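Local structure of PLP-Dependent L-Arginine Hydroxylase MppP (Streptomyces wadayamensis, 6C9B) at residues P46-W49 with A50-E53; P56-Q59 with I60-E63; I258-L261 with I262-F265. The protein is a pyridoxal phosphate-dependent oxidase that acts on L-arginine, with 4-hydroxy-2-ketoarginine and 2-ketoarginine as products, and is related by sequence to aminotransferases. All blocks are in the same frame, centred on the assembly; numbering follows the deposited sequence.

How the contacts relate
All three contacts are turns of alpha-helix built on i to i+4 backbone bonds, and all lie away from the product pocket. Contact 3, on helix 256-291, is buried and combines aliphatic and aromatic packing with a buried arginine paired to Glu264. Contact 1, on helix 45-54, is partly buried and sets an indole against an exposed carboxylate. Contact 2, at the start of helix 57-71, is a surface turn, mostly polar on its outer side with buried Ile60 on its inner one. Arg263 of contact 3 joins them: its NH1 lies 2.8 Å from Glu51 OE2 of contact 1 and 2.9 Å from Glu63 OE2 of contact 2, a salt bridge in each case.

Contact 1: P46-W49 with A50-E53; sequences PVLW and AESE
Trp49 and Glu53 meet one helical turn apart, the carboxylate standing at the edge of the indole where CD1 and NE1 lie. Glu53 CD lies in the plane of the ring, 3.5 Å from Trp49 CD1, while the carboxylate plane is turned 81° against it. The direct bond from Trp49 NE1 to Glu53 OE2 is weak, at 3.3 Å and with an angle of 137° at the hydrogen. A water reinforces it, accepting from Trp49 NE1 and donating to Glu53 OE2 over 2.6 Å. In Trp49, CG anti to the backbone N (chi1 -170°) carries the indole out from the helix, with its CD1-NE1 edge turned toward the following turn, where Glu53 lies. Trp49 itself is buried; the loose part is the exposed Glu53 carboxylate, held by one weak bond and a water.

Both segments belong to helix 45-54, which packs on helix 256-291 and lies at the dimer interface. Leu226 of the second subunit touches Trp49 and Ser52, and Leu34 of that subunit touches Glu53.

The tighter side is around buried Ser52, a serine whose hydroxyl bonds back to the carbonyl four residues earlier in the alpha-helix. Its OG donates to Leu48 O at 2.9 Å, and Ser52 N reaches the same oxygen at the same length, the two donors coming from opposite faces of the carbonyl plane. Two bonds thus grip one acceptor, and the hydroxyl is satisfied by its own helix. Nearby, Leu48 and Glu51 run side by side and point the same way, with Leu48 CD2 3.8 Å from Glu51 OE1. Beyond this aliphatic neighbour the carboxylate of Glu51 turns to arginines: its OE2 forms salt bridges with Arg55 and Arg263.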
loop_
_atom_site.group_PDB
_atom_site.type_symbol
_atom_site.label_atom_id
_atom_site.label_comp_id
_atom_site.label_asym_id
_atom_site.label_seq_id
_atom_site.Cartn_x
_atom_site.Cartn_y
_atom_site.Cartn_z
ATOM N N PRO B 46 10.068 17.410 -12.093
ATOM C CA PRO B 46 11.509 17.092 -12.148
ATOM C C PRO B 46 12.329 17.819 -11.092
ATOM O O PRO B 46 13.351 17.279 -10.641
ATOM C CB PRO B 46 11.915 17.511 -13.573
ATOM C CG PRO B 46 10.617 17.487 -14.351
ATOM C CD PRO B 46 9.564 17.919 -13.379
ATOM N N VAL B 47 11.926 19.038 -10.700
ATOM C CA VAL B 47 12.610 19.760 -9.626
ATOM C C VAL B 47 12.333 19.096 -8.279
ATOM O O VAL B 47 13.227 18.949 -7.429
ATOM C CB VAL B 47 12.160 21.231 -9.614
ATOM C CG1 VAL B 47 12.838 21.993 -8.473
ATOM C CG2 VAL B 47 12.449 21.889 -10.954
ATOM N N LEU B 48 11.081 18.715 -8.051
ATOM C CA LEU B 48 10.738 18.000 -6.834
ATOM C C LEU B 48 11.450 16.655 -6.759
ATOM O O LEU B 48 11.810 16.201 -5.664
ATOM C CB LEU B 48 9.226 17.803 -6.760
ATOM C CG LEU B 48 8.391 19.087 -6.667
ATOM C CD1 LEU B 48 6.918 18.753 -6.795
ATOM C CD2 LEU B 48 8.635 19.804 -5.349
ATOM N N TRP B 49 11.651 15.999 -7.905
ATOM C CA TRP B 49 12.410 14.747 -7.921
ATOM C C TRP B 49 13.844 14.980 -7.451
ATOM O O TRP B 49 14.352 14.288 -6.560
ATOM C CB TRP B 49 12.400 14.152 -9.325
ATOM C CG TRP B 49 12.964 12.746 -9.384
ATOM C CD1 TRP B 49 14.266 12.392 -9.188
ATOM C CD2 TRP B 49 12.255 11.524 -9.648
ATOM N NE1 TRP B 49 14.415 11.041 -9.313
ATOM C CE2 TRP B 49 13.195 10.477 -9.580
ATOM C CE3 TRP B 49 10.923 11.207 -9.927
ATOM C CZ2 TRP B 49 12.848 9.141 -9.790
ATOM C CZ3 TRP B 49 10.582 9.870 -10.114
ATOM C CH2 TRP B 49 11.538 8.866 -10.061
ATOM N N ALA B 50 14.505 15.978 -8.032
ATOM C CA ALA B 50 15.859 16.313 -7.612
ATOM C C ALA B 50 15.915 16.675 -6.133
ATOM O O ALA B 50 16.850 16.272 -5.428
ATOM C CB ALA B 50 16.382 17.457 -8.479
ATOM N N GLU B 51 14.934 17.444 -5.642
ATOM C CA GLU B 51 14.877 17.755 -4.214
ATOM C C GLU B 51 14.795 16.475 -3.378
ATOM O O GLU B 51 15.509 16.316 -2.377
ATOM C CB GLU B 51 13.675 18.655 -3.904
ATOM C CG GLU B 51 13.583 19.026 -2.415
ATOM C CD GLU B 51 12.297 19.727 -2.022
ATOM O OE1 GLU B 51 11.485 20.068 -2.907
ATOM O OE2 GLU B 51 12.091 19.913 -0.802
ATOM N N SER B 52 13.926 15.553 -3.792
ATOM C CA SER B 52 13.748 14.282 -3.092
ATOM C C SER B 52 15.002 13.405 -3.110
ATOM O O SER B 52 15.215 12.615 -2.180
ATOM C CB SER B 52 12.586 13.531 -3.726
ATOM O OG SER B 52 11.388 14.248 -3.557
ATOM N N GLU B 53 15.821 13.504 -4.158
ATOM C CA GLU B 53 17.100 12.803 -4.178
ATOM C C GLU B 53 18.114 13.427 -3.230
ATOM O O GLU B 53 19.033 12.747 -2.772
ATOM C CB GLU B 53 17.687 12.822 -5.591
ATOM C CG GLU B 53 17.044 11.852 -6.571
ATOM C CD GLU B 53 17.558 12.055 -7.993
ATOM O OE1 GLU B 53 17.846 13.207 -8.358
ATOM O OE2 GLU B 53 17.666 11.071 -8.737
HETATM O O HOH W 1 16.489 8.870 -8.057
#

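Contact 2: P56-Q59 with I60-E63; sequences PVQQ and IESE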
loop_
_atom_site.group_PDB
_atom_site.type_symbol
_atom_site.label_atom_id
_atom_site.label_comp_id
_atom_site.label_asym_id
_atom_site.label_seq_id
_atom_site.Cartn_x
_atom_site.Cartn_y
_atom_site.Cartn_z
ATOM N N PRO B 56 17.167 14.846 3.121
ATOM C CA PRO B 56 16.697 13.743 3.968
ATOM C C PRO B 56 15.187 13.653 3.932
ATOM O O PRO B 56 14.485 14.661 4.068
ATOM C CB PRO B 56 17.200 14.123 5.370
ATOM C CG PRO B 56 18.151 15.259 5.173
ATOM C CD PRO B 56 17.730 15.944 3.922
ATOM N N VAL B 57 14.686 12.425 3.790
ATOM C CA VAL B 57 13.251 12.237 3.664
ATOM C C VAL B 57 12.523 12.757 4.899
ATOM O O VAL B 57 11.383 13.233 4.793
ATOM C CB VAL B 57 12.939 10.751 3.380
ATOM C CG1 VAL B 57 13.457 9.858 4.507
ATOM C CG2 VAL B 57 11.450 10.546 3.135
ATOM N N GLN B 58 13.165 12.703 6.078
ATOM C CA GLN B 58 12.513 13.145 7.311
ATOM C C GLN B 58 12.151 14.625 7.259
ATOM O O GLN B 58 11.136 15.043 7.836
ATOM C CB GLN B 58 13.428 12.874 8.514
ATOM C CG GLN B 58 12.995 13.559 9.816
ATOM C CD GLN B 58 11.734 12.947 10.391
ATOM O OE1 GLN B 58 10.664 13.560 10.385
ATOM N NE2 GLN B 58 11.856 11.722 10.892
ATOM N N GLN B 59 12.972 15.434 6.599
ATOM C CA GLN B 59 12.678 16.857 6.516
ATOM C C GLN B 59 11.517 17.103 5.569
ATOM O O GLN B 59 10.602 17.877 5.873
ATOM C CB GLN B 59 13.917 17.613 6.053
ATOM C CG GLN B 59 15.080 17.540 7.026
ATOM C CD GLN B 59 16.289 18.309 6.543
ATOM O OE1 GLN B 59 16.230 19.015 5.535
ATOM N NE2 GLN B 59 17.398 18.175 7.260
ATOM N N ILE B 60 11.513 16.413 4.431
ATOM C CA ILE B 60 10.399 16.545 3.503
ATOM C C ILE B 60 9.120 16.055 4.166
ATOM O O ILE B 60 8.065 16.699 4.083
ATOM C CB ILE B 60 10.703 15.782 2.200
ATOM C CG1 ILE B 60 11.922 16.398 1.503
ATOM C CG2 ILE B 60 9.502 15.826 1.251
ATOM C CD1 ILE B 60 12.419 15.568 0.322
ATOM N N GLU B 61 9.201 14.923 4.864
ATOM C CA GLU B 61 8.022 14.402 5.551
ATOM C C GLU B 61 7.512 15.382 6.600
ATOM O O GLU B 61 6.304 15.633 6.695
ATOM C CB GLU B 61 8.345 13.068 6.202
ATOM C CG GLU B 61 7.107 12.399 6.816
ATOM C CD GLU B 61 7.413 11.107 7.546
ATOM O OE1 GLU B 61 6.487 10.281 7.669
ATOM O OE2 GLU B 61 8.556 10.920 8.025
ATOM N N SER B 62 8.414 15.960 7.392
ATOM C CA SER B 62 7.982 16.905 8.416
ATOM C C SER B 62 7.288 18.112 7.795
ATOM O O SER B 62 6.306 18.625 8.348
ATOM C CB SER B 62 9.177 17.351 9.260
ATOM O OG SER B 62 9.517 16.360 10.213
ATOM N N GLU B 63 7.790 18.586 6.652
ATOM C CA GLU B 63 7.163 19.732 5.990
ATOM C C GLU B 63 5.807 19.364 5.402
ATOM O O GLU B 63 4.877 20.181 5.415
ATOM C CB GLU B 63 8.091 20.271 4.896
ATOM C CG GLU B 63 9.436 20.730 5.436
ATOM C CD GLU B 63 10.481 20.991 4.362
ATOM O OE1 GLU B 63 11.533 21.544 4.721
ATOM O OE2 GLU B 63 10.267 20.632 3.178
#
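The backbone passes from Pro56, at the N-cap position, straight into helix 57-71; the first i to i+4 bond is long and those after it are of ordinary length. Ile60 N reaches Pro56 O only weakly at 3.5 Å, whereas Glu61 N to Val57 O is 2.8 Å and Glu63 N to Gln59 O is 3.0 Å. Gln59 N also donates to Pro56 O (3.0 Å), an i to i+3 bond at the start of the helix.

On the outer side, Ser62 OG lies 3.0 Å from Gln58 OE1 and 3.2 Å from Gln58 O, in this one of two conformers of the serine, so the pairing is doubtful. With CG of Gln58 anti to the backbone N, the bend at chi2 (70°) turns the amide forward, toward the C-terminal side, beside Ser62.

This turn opens the helix that follows helix 45-54 in the chain, and it lies within the aminotransferase class I and II family region. Its inner face is aliphatic: Ile60 is the buried residue, and together with Val57 it packs on Leu259 of helix 256-291.

Glu63 carries CG close over Gln59 O, at 3.1 Å, with CG beside the backbone N (chi1 -60°). From there its extended chain takes the carboxylate to Arg55 and Arg263, one oxygen to each. Gln59 OE1 is likewise bonded to Arg55, so that arginine ties two residues of the turn, while Glu61 OE1 pairs with Ser86 OG.

Contact 3: I258-L261 with I262-F265; sequences ILAL and IREF
Near its N-terminal end, helix 256-291, the longest helix of this aminotransferase-family chain, has a turn where Ile258 and Ile262 touch: Ile258 CG2 and Ile262 CD1 are 4.0 Å apart, the two branched chains slanting past one another. Four backbone bonds hold the turn, the straightest being Phe265 N to Leu261 O at 2.8 Å and 172°. That same carbonyl oxygen lies near the plane of the Phe265 ring, at its edge, 3.4 Å from CD1, while Leu261 CD2 meets Phe265 CE1 at 4.2 Å. On another side, Ala260 CB stands over one face of the Arg263 guanidinium, offset toward its rim. A bend at chi3 (68°) turns the NE/NH2 edge of Arg263 toward Glu264, which it grips side-on, both nitrogens on OE2, at 2.9 and 3.0 Å. This salt bridge probably helps to fix the rotation of the guanidinium while NH1 pairs with Glu51 and Glu63. Around the turn, Leu261 packs on Leu45 and Leu48 of helix 45-54, Leu259 and Ala260 on Ile60 of helix 57-71, and Phe265 on Ile41 of helix 36-43, with Leu228 of the second subunit against Ile258.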
loop_
_atom_site.group_PDB
_atom_site.type_symbol
_atom_site.label_atom_id
_atom_site.label_comp_id
_atom_site.label_asym_id
_atom_site.label_seq_id
_atom_site.Cartn_x
_atom_site.Cartn_y
_atom_site.Cartn_z
ATOM N N ILE B 258 6.196 11.760 -3.191
ATOM C CA ILE B 258 4.795 11.894 -2.813
ATOM C C ILE B 258 4.649 12.853 -1.644
ATOM O O ILE B 258 3.737 13.686 -1.623
ATOM C CB ILE B 258 4.200 10.507 -2.513
ATOM C CG1 ILE B 258 4.128 9.702 -3.790
ATOM C CG2 ILE B 258 2.826 10.621 -1.839
ATOM C CD1 ILE B 258 3.695 8.266 -3.588
ATOM N N LEU B 259 5.564 12.792 -0.679
ATOM C CA LEU B 259 5.503 13.726 0.438
ATOM C C LEU B 259 5.736 15.154 -0.036
ATOM O O LEU B 259 5.069 16.095 0.415
ATOM C CB LEU B 259 6.538 13.326 1.484
ATOM C CG LEU B 259 6.270 11.997 2.187
ATOM C CD1 LEU B 259 7.501 11.524 2.907
ATOM C CD2 LEU B 259 5.087 12.144 3.124
ATOM N N ALA B 260 6.671 15.329 -0.969
ATOM C CA ALA B 260 6.875 16.653 -1.557
ATOM C C ALA B 260 5.614 17.124 -2.271
ATOM O O ALA B 260 5.219 18.287 -2.154
ATOM C CB ALA B 260 8.059 16.624 -2.521
ATOM N N LEU B 261 4.955 16.228 -3.004
ATOM C CA LEU B 261 3.715 16.608 -3.668
ATOM C C LEU B 261 2.649 17.016 -2.661
ATOM O O LEU B 261 1.930 17.998 -2.877
ATOM C CB LEU B 261 3.215 15.463 -4.555
ATOM C CG LEU B 261 3.883 15.302 -5.908
ATOM C CD1 LEU B 261 3.439 14.006 -6.553
ATOM C CD2 LEU B 261 3.495 16.484 -6.798
ATOM N N ILE B 262 2.520 16.268 -1.562
ATOM C CA ILE B 262 1.532 16.610 -0.547
ATOM C C ILE B 262 1.830 17.986 0.024
ATOM O O ILE B 262 0.924 18.798 0.271
ATOM C CB ILE B 262 1.533 15.541 0.551
ATOM C CG1 ILE B 262 0.951 14.243 0.004
ATOM C CG2 ILE B 262 0.754 16.036 1.780
ATOM C CD1 ILE B 262 1.166 13.049 0.917
ATOM N N ARG B 263 3.107 18.257 0.265
ATOM C CA ARG B 263 3.503 19.568 0.764
ATOM C C ARG B 263 3.071 20.668 -0.200
ATOM O O ARG B 263 2.502 21.682 0.212
ATOM C CB ARG B 263 5.018 19.595 0.964
ATOM C CG ARG B 263 5.583 20.895 1.537
ATOM C CD ARG B 263 7.088 20.877 1.428
ATOM N NE ARG B 263 7.514 20.949 0.025
ATOM C CZ ARG B 263 8.696 20.547 -0.422
ATOM N NH1 ARG B 263 9.610 20.065 0.405
ATOM N NH2 ARG B 263 8.969 20.631 -1.711
ATOM N N GLU B 264 3.344 20.486 -1.499
ATOM C CA GLU B 264 3.044 21.536 -2.472
ATOM C C GLU B 264 1.544 21.706 -2.675
ATOM O O GLU B 264 1.050 22.838 -2.756
ATOM C CB GLU B 264 3.736 21.232 -3.795
ATOM C CG GLU B 264 5.243 21.220 -3.697
ATOM C CD GLU B 264 5.790 22.527 -3.151
ATOM O OE1 GLU B 264 5.376 23.608 -3.630
ATOM O OE2 GLU B 264 6.605 22.471 -2.209
ATOM N N PHE B 265 0.801 20.604 -2.764
ATOM C CA PHE B 265 -0.647 20.712 -2.930
ATOM C C PHE B 265 -1.286 21.343 -1.697
ATOM O O PHE B 265 -2.250 22.114 -1.813
ATOM C CB PHE B 265 -1.258 19.328 -3.224
ATOM C CG PHE B 265 -1.339 19.009 -4.705
ATOM C CD1 PHE B 265 -0.203 18.665 -5.421
ATOM C CD2 PHE B 265 -2.548 19.083 -5.371
ATOM C CE1 PHE B 265 -0.281 18.406 -6.797
ATOM C CE2 PHE B 265 -2.635 18.820 -6.744
ATOM C CZ PHE B 265 -1.506 18.484 -7.444
#